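Amine Dehydrogenase (Pseudomonas putida, PDB 1JMX) probably transfers electrons through two covalently bound c-type hemes, as the alpha subunit of a quinohemoprotein amine dehydrogenase. Local coordinates at residues A168-Q171 and K172-K176; G77-Y80 and A81-R84. All coordinates share one frame; numbering follows the deposited sequence.

Interaction 1: A168-Q171 and K172-K176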
loop_
_atom_site.group_PDB
_atom_site.type_symbol
_atom_site.label_atom_id
_atom_site.label_comp_id
_atom_site.label_asym_id
_atom_site.label_seq_id
_atom_site.Cartn_x
_atom_site.Cartn_y
_atom_site.Cartn_z
ATOM N N ALA A 168 10.548 -30.691 -10.258
ATOM C CA ALA A 168 11.351 -31.702 -10.940
ATOM C C ALA A 168 10.492 -32.492 -11.923
ATOM O O ALA A 168 10.878 -32.698 -13.080
ATOM C CB ALA A 168 11.987 -32.648 -9.912
ATOM N N GLU A 169 9.316 -32.909 -11.454
ATOM C CA GLU A 169 8.373 -33.677 -12.257
ATOM C C GLU A 169 7.669 -32.839 -13.301
ATOM O O GLU A 169 7.111 -33.374 -14.262
ATOM C CB GLU A 169 7.367 -34.383 -11.358
ATOM C CG GLU A 169 7.966 -35.618 -10.703
ATOM C CD GLU A 169 7.072 -36.242 -9.649
ATOM O OE1 GLU A 169 7.556 -36.430 -8.502
ATOM O OE2 GLU A 169 5.900 -36.566 -9.969
ATOM N N TRP A 170 7.672 -31.527 -13.102
ATOM C CA TRP A 170 7.064 -30.639 -14.067
ATOM C C TRP A 170 8.029 -30.415 -15.238
ATOM O O TRP A 170 7.606 -30.363 -16.389
ATOM C CB TRP A 170 6.680 -29.303 -13.437
ATOM C CG TRP A 170 6.083 -28.408 -14.449
ATOM C CD1 TRP A 170 6.627 -27.272 -14.957
ATOM C CD2 TRP A 170 4.859 -28.623 -15.157
ATOM N NE1 TRP A 170 5.823 -26.768 -15.944
ATOM C CE2 TRP A 170 4.730 -27.577 -16.088
ATOM C CE3 TRP A 170 3.860 -29.604 -15.095
ATOM C CZ2 TRP A 170 3.640 -27.478 -16.958
ATOM C CZ3 TRP A 170 2.774 -29.508 -15.959
ATOM C CH2 TRP A 170 2.675 -28.451 -16.879
ATOM N N GLN A 171 9.321 -30.287 -14.935
ATOM C CA GLN A 171 10.337 -30.082 -15.962
ATOM C C GLN A 171 10.376 -31.233 -16.969
ATOM O O GLN A 171 10.804 -31.054 -18.110
ATOM C CB GLN A 171 11.722 -29.930 -15.328
ATOM C CG GLN A 171 11.917 -28.644 -14.560
ATOM C CD GLN A 171 13.345 -28.475 -14.069
ATOM O OE1 GLN A 171 14.191 -27.891 -14.764
ATOM N NE2 GLN A 171 13.626 -28.995 -12.870
ATOM N N LYS A 172 9.970 -32.422 -16.531
ATOM C CA LYS A 172 9.951 -33.590 -17.402
ATOM C C LYS A 172 8.606 -33.771 -18.105
ATOM O O LYS A 172 8.567 -34.103 -19.294
ATOM C CB LYS A 172 10.307 -34.859 -16.620
ATOM C CG LYS A 172 11.771 -34.942 -16.163
ATOM C CD LYS A 172 12.729 -35.484 -17.243
ATOM C CE LYS A 172 12.909 -34.543 -18.444
ATOM N NZ LYS A 172 12.152 -34.991 -19.673
ATOM N N ALA A 173 7.515 -33.516 -17.385
ATOM C CA ALA A 173 6.174 -33.673 -17.937
ATOM C C ALA A 173 5.596 -32.431 -18.604
ATOM O O ALA A 173 4.450 -32.454 -19.034
ATOM C CB ALA A 173 5.218 -34.180 -16.854
ATOM N N ARG A 174 6.381 -31.363 -18.710
ATOM C CA ARG A 174 5.934 -30.104 -19.321
ATOM C C ARG A 174 5.597 -30.233 -20.808
ATOM O O ARG A 174 6.479 -30.505 -21.630
ATOM C CB ARG A 174 7.023 -29.047 -19.154
ATOM C CG ARG A 174 6.700 -27.702 -19.755
ATOM C CD ARG A 174 7.946 -26.835 -19.809
ATOM N NE ARG A 174 8.693 -26.938 -18.560
ATOM C CZ ARG A 174 9.810 -26.274 -18.287
ATOM N NH1 ARG A 174 10.345 -25.441 -19.174
ATOM N NH2 ARG A 174 10.372 -26.422 -17.096
ATOM N N PRO A 175 4.327 -29.978 -21.185
ATOM C CA PRO A 175 3.896 -30.071 -22.590
ATOM C C PRO A 175 4.424 -28.936 -23.470
ATOM O O PRO A 175 4.811 -27.876 -22.973
ATOM C CB PRO A 175 2.374 -30.004 -22.477
ATOM C CG PRO A 175 2.184 -29.067 -21.316
ATOM C CD PRO A 175 3.196 -29.597 -20.317
ATOM N N LYS A 176 4.419 -29.153 -24.780
ATOM C CA LYS A 176 4.881 -28.125 -25.715
ATOM C C LYS A 176 3.706 -27.231 -26.108
ATOM O O LYS A 176 2.556 -27.513 -25.755
ATOM C CB LYS A 176 5.539 -28.774 -26.949
ATOM C CG LYS A 176 6.069 -27.784 -27.997
ATOM C CD LYS A 176 6.925 -28.455 -29.077
ATOM C CE LYS A 176 6.240 -29.674 -29.681
ATOM N NZ LYS A 176 6.837 -30.078 -30.986
#
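Glu169 and Ala173 share an i to i+4 backbone hydrogen bond near the C-terminal end of helix 165-173, where the chain turns out into an extended loop. Ala173 N donates to Glu169 O over 3.2 Å, and the methyl group of Ala173 rests beside the same oxygen. Next along the helix, Trp170 carries most of the side-chain contact. Its CG stands anti to the backbone N (chi1 179°), which carries the indole along the helix end to where Arg174 and Pro175 leave it. Arg174, the first residue to leave helical geometry, lays CA and CB over one face of the indole, CA 4.2 Å from the centroid of the six-membered ring in a CH-pi contact; farther out its NE passes 3.9 Å from Trp170 NE1. Pro175 adds its CD at 3.7 Å from Trp170 CH2. Beyond this pair, the indole NE1 bonds to Asn234 O and the ring meets Tyr236 nearly perpendicularly, tying the helix end to the turn between strands 223-233 and 237-244. Last in the segment comes Gln171, extended beyond CG: Gln171 CG, an aliphatic carbon, lies 3.7 Å from Arg174 NH2.

Interaction 2: G77-Y80 and A81-R84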
loop_
_atom_site.group_PDB
_atom_site.type_symbol
_atom_site.label_atom_id
_atom_site.label_comp_id
_atom_site.label_asym_id
_atom_site.label_seq_id
_atom_site.Cartn_x
_atom_site.Cartn_y
_atom_site.Cartn_z
ATOM N N GLY A 77 -3.863 -21.765 -5.228
ATOM C CA GLY A 77 -4.347 -20.902 -4.164
ATOM C C GLY A 77 -3.857 -19.465 -4.161
ATOM O O GLY A 77 -4.383 -18.644 -3.411
ATOM N N VAL A 78 -2.848 -19.152 -4.970
ATOM C CA VAL A 78 -2.329 -17.788 -5.026
ATOM C C VAL A 78 -2.342 -17.207 -6.447
ATOM O O VAL A 78 -1.704 -16.186 -6.716
ATOM C CB VAL A 78 -0.904 -17.657 -4.368
ATOM C CG1 VAL A 78 -1.017 -17.709 -2.855
ATOM C CG2 VAL A 78 0.028 -18.755 -4.842
ATOM N N ARG A 79 -3.128 -17.819 -7.333
ATOM C CA ARG A 79 -3.217 -17.352 -8.707
ATOM C C ARG A 79 -3.964 -16.022 -8.857
ATOM O O ARG A 79 -3.826 -15.346 -9.872
ATOM C CB ARG A 79 -3.823 -18.434 -9.608
ATOM C CG ARG A 79 -2.975 -19.707 -9.694
ATOM C CD ARG A 79 -3.424 -20.619 -10.835
ATOM N NE ARG A 79 -3.319 -19.952 -12.130
ATOM C CZ ARG A 79 -2.196 -19.854 -12.834
ATOM N NH1 ARG A 79 -1.075 -20.396 -12.384
ATOM N NH2 ARG A 79 -2.171 -19.148 -13.954
ATOM N N TYR A 80 -4.725 -15.640 -7.833
ATOM C CA TYR A 80 -5.475 -14.384 -7.845
ATOM C C TYR A 80 -4.577 -13.164 -8.012
ATOM O O TYR A 80 -5.023 -12.125 -8.497
ATOM C CB TYR A 80 -6.313 -14.225 -6.569
ATOM C CG TYR A 80 -5.526 -14.254 -5.271
ATOM C CD1 TYR A 80 -5.384 -15.439 -4.554
ATOM C CD2 TYR A 80 -4.916 -13.101 -4.764
ATOM C CE1 TYR A 80 -4.655 -15.488 -3.370
ATOM C CE2 TYR A 80 -4.178 -13.135 -3.569
ATOM C CZ TYR A 80 -4.053 -14.336 -2.885
ATOM O OH TYR A 80 -3.323 -14.409 -1.724
ATOM N N ALA A 81 -3.316 -13.291 -7.599
ATOM C CA ALA A 81 -2.341 -12.198 -7.705
ATOM C C ALA A 81 -2.002 -11.903 -9.167
ATOM O O ALA A 81 -1.980 -10.744 -9.580
ATOM C CB ALA A 81 -1.072 -12.531 -6.911
ATOM N N MET A 82 -1.749 -12.959 -9.942
ATOM C CA MET A 82 -1.431 -12.818 -11.365
ATOM C C MET A 82 -2.693 -12.420 -12.125
ATOM O O MET A 82 -2.625 -11.730 -13.141
ATOM C CB MET A 82 -0.886 -14.130 -11.939
ATOM C CG MET A 82 0.447 -14.578 -11.360
ATOM S SD MET A 82 0.988 -16.187 -11.990
ATOM C CE MET A 82 0.045 -17.266 -10.944
ATOM N N GLU A 83 -3.840 -12.857 -11.612
ATOM C CA GLU A 83 -5.132 -12.568 -12.214
ATOM C C GLU A 83 -5.649 -11.191 -11.825
ATOM O O GLU A 83 -6.752 -10.805 -12.198
ATOM C CB GLU A 83 -6.132 -13.667 -11.851
ATOM C CG GLU A 83 -5.754 -15.028 -12.447
ATOM C CD GLU A 83 -6.592 -16.179 -11.915
ATOM O OE1 GLU A 83 -7.352 -15.976 -10.950
ATOM O OE2 GLU A 83 -6.475 -17.299 -12.445
ATOM N N ARG A 84 -4.834 -10.453 -11.078
ATOM C CA ARG A 84 -5.155 -9.096 -10.656
ATOM C C ARG A 84 -6.466 -8.945 -9.898
ATOM O O ARG A 84 -7.202 -7.980 -10.101
ATOM C CB ARG A 84 -5.134 -8.137 -11.856
ATOM C CG ARG A 84 -3.809 -8.091 -12.619
ATOM C CD ARG A 84 -2.669 -7.600 -11.742
ATOM N NE ARG A 84 -2.842 -6.207 -11.342
ATOM C CZ ARG A 84 -2.085 -5.589 -10.440
ATOM N NH1 ARG A 84 -1.098 -6.235 -9.834
ATOM N NH2 ARG A 84 -2.308 -4.318 -10.149
HETATM O O HOH W 1 -4.766 -18.065 -14.252
HETATM O O HOH W 2 -6.241 -20.524 -13.263
#
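Arg79 and Glu83 meet through backbone and water in a compact coil made of two successive type I beta turns, Val78 to Ala81 and Ala81 to Arg84. Glu83 N donates to Arg79 O at 3.0 Å, while Ala81 N reaches Val78 O in a weak bond of 3.4 Å that closes the first turn, and a weak bond from Arg84 N to Ala81 O closes the second. The two charged side chains stay apart, Arg79 NE lying 4.1 Å from Glu83 OE2, and water mediates between them. One water accepts from Arg79 NH2 at 2.8 Å, in the guanidinium plane, and donates to Glu83 OE2 at 2.6 Å; a second links Arg79 NE and the same OE2 by weaker bonds. The stronger charge partners lie outside: Arg79 NH1 forms a salt bridge with Glu237, and Glu83 OE1 with Arg85. Met82, bent at chi3 (-82°), brings CE over one guanidinium face, 3.6 Å from Arg79 NH1. A glutamine in place of Glu83 would probably leave Arg85 without its charge mate and weaken the water bridge to Arg79. Tyr80 OH is satisfied by Glu90, and Arg84 NE by a salt bridge to Asp270. The coil is wedged between helix 107-110, which Val78, Tyr80 and Ala81 touch, and the barrel strands 237-244 and 247-256; Met82 packs on both strands, and Arg79 and Glu83 also touch 247-256.

How the interactions relate
Interaction 2 precedes interaction 1 along the chain, and their centres lie 22 Å apart with nearest atoms about 10 Å apart, so they do not touch. Both meet the eight-stranded antiparallel barrel near strand 237-244: residues 168-176 at the surface through Asn234 and Tyr236, residues 77-84 deep in the chain through Glu237. Interaction 2 is the closer to a heme site: the side chain of Ala81 is about 6 Å from that of Arg108, which binds the second heme c, and the side chain of Arg84 is about 10 Å from a bound heme. Interaction 1 lies away from the heme sites, at the helix end leading toward the barrel's first strand, 182-190.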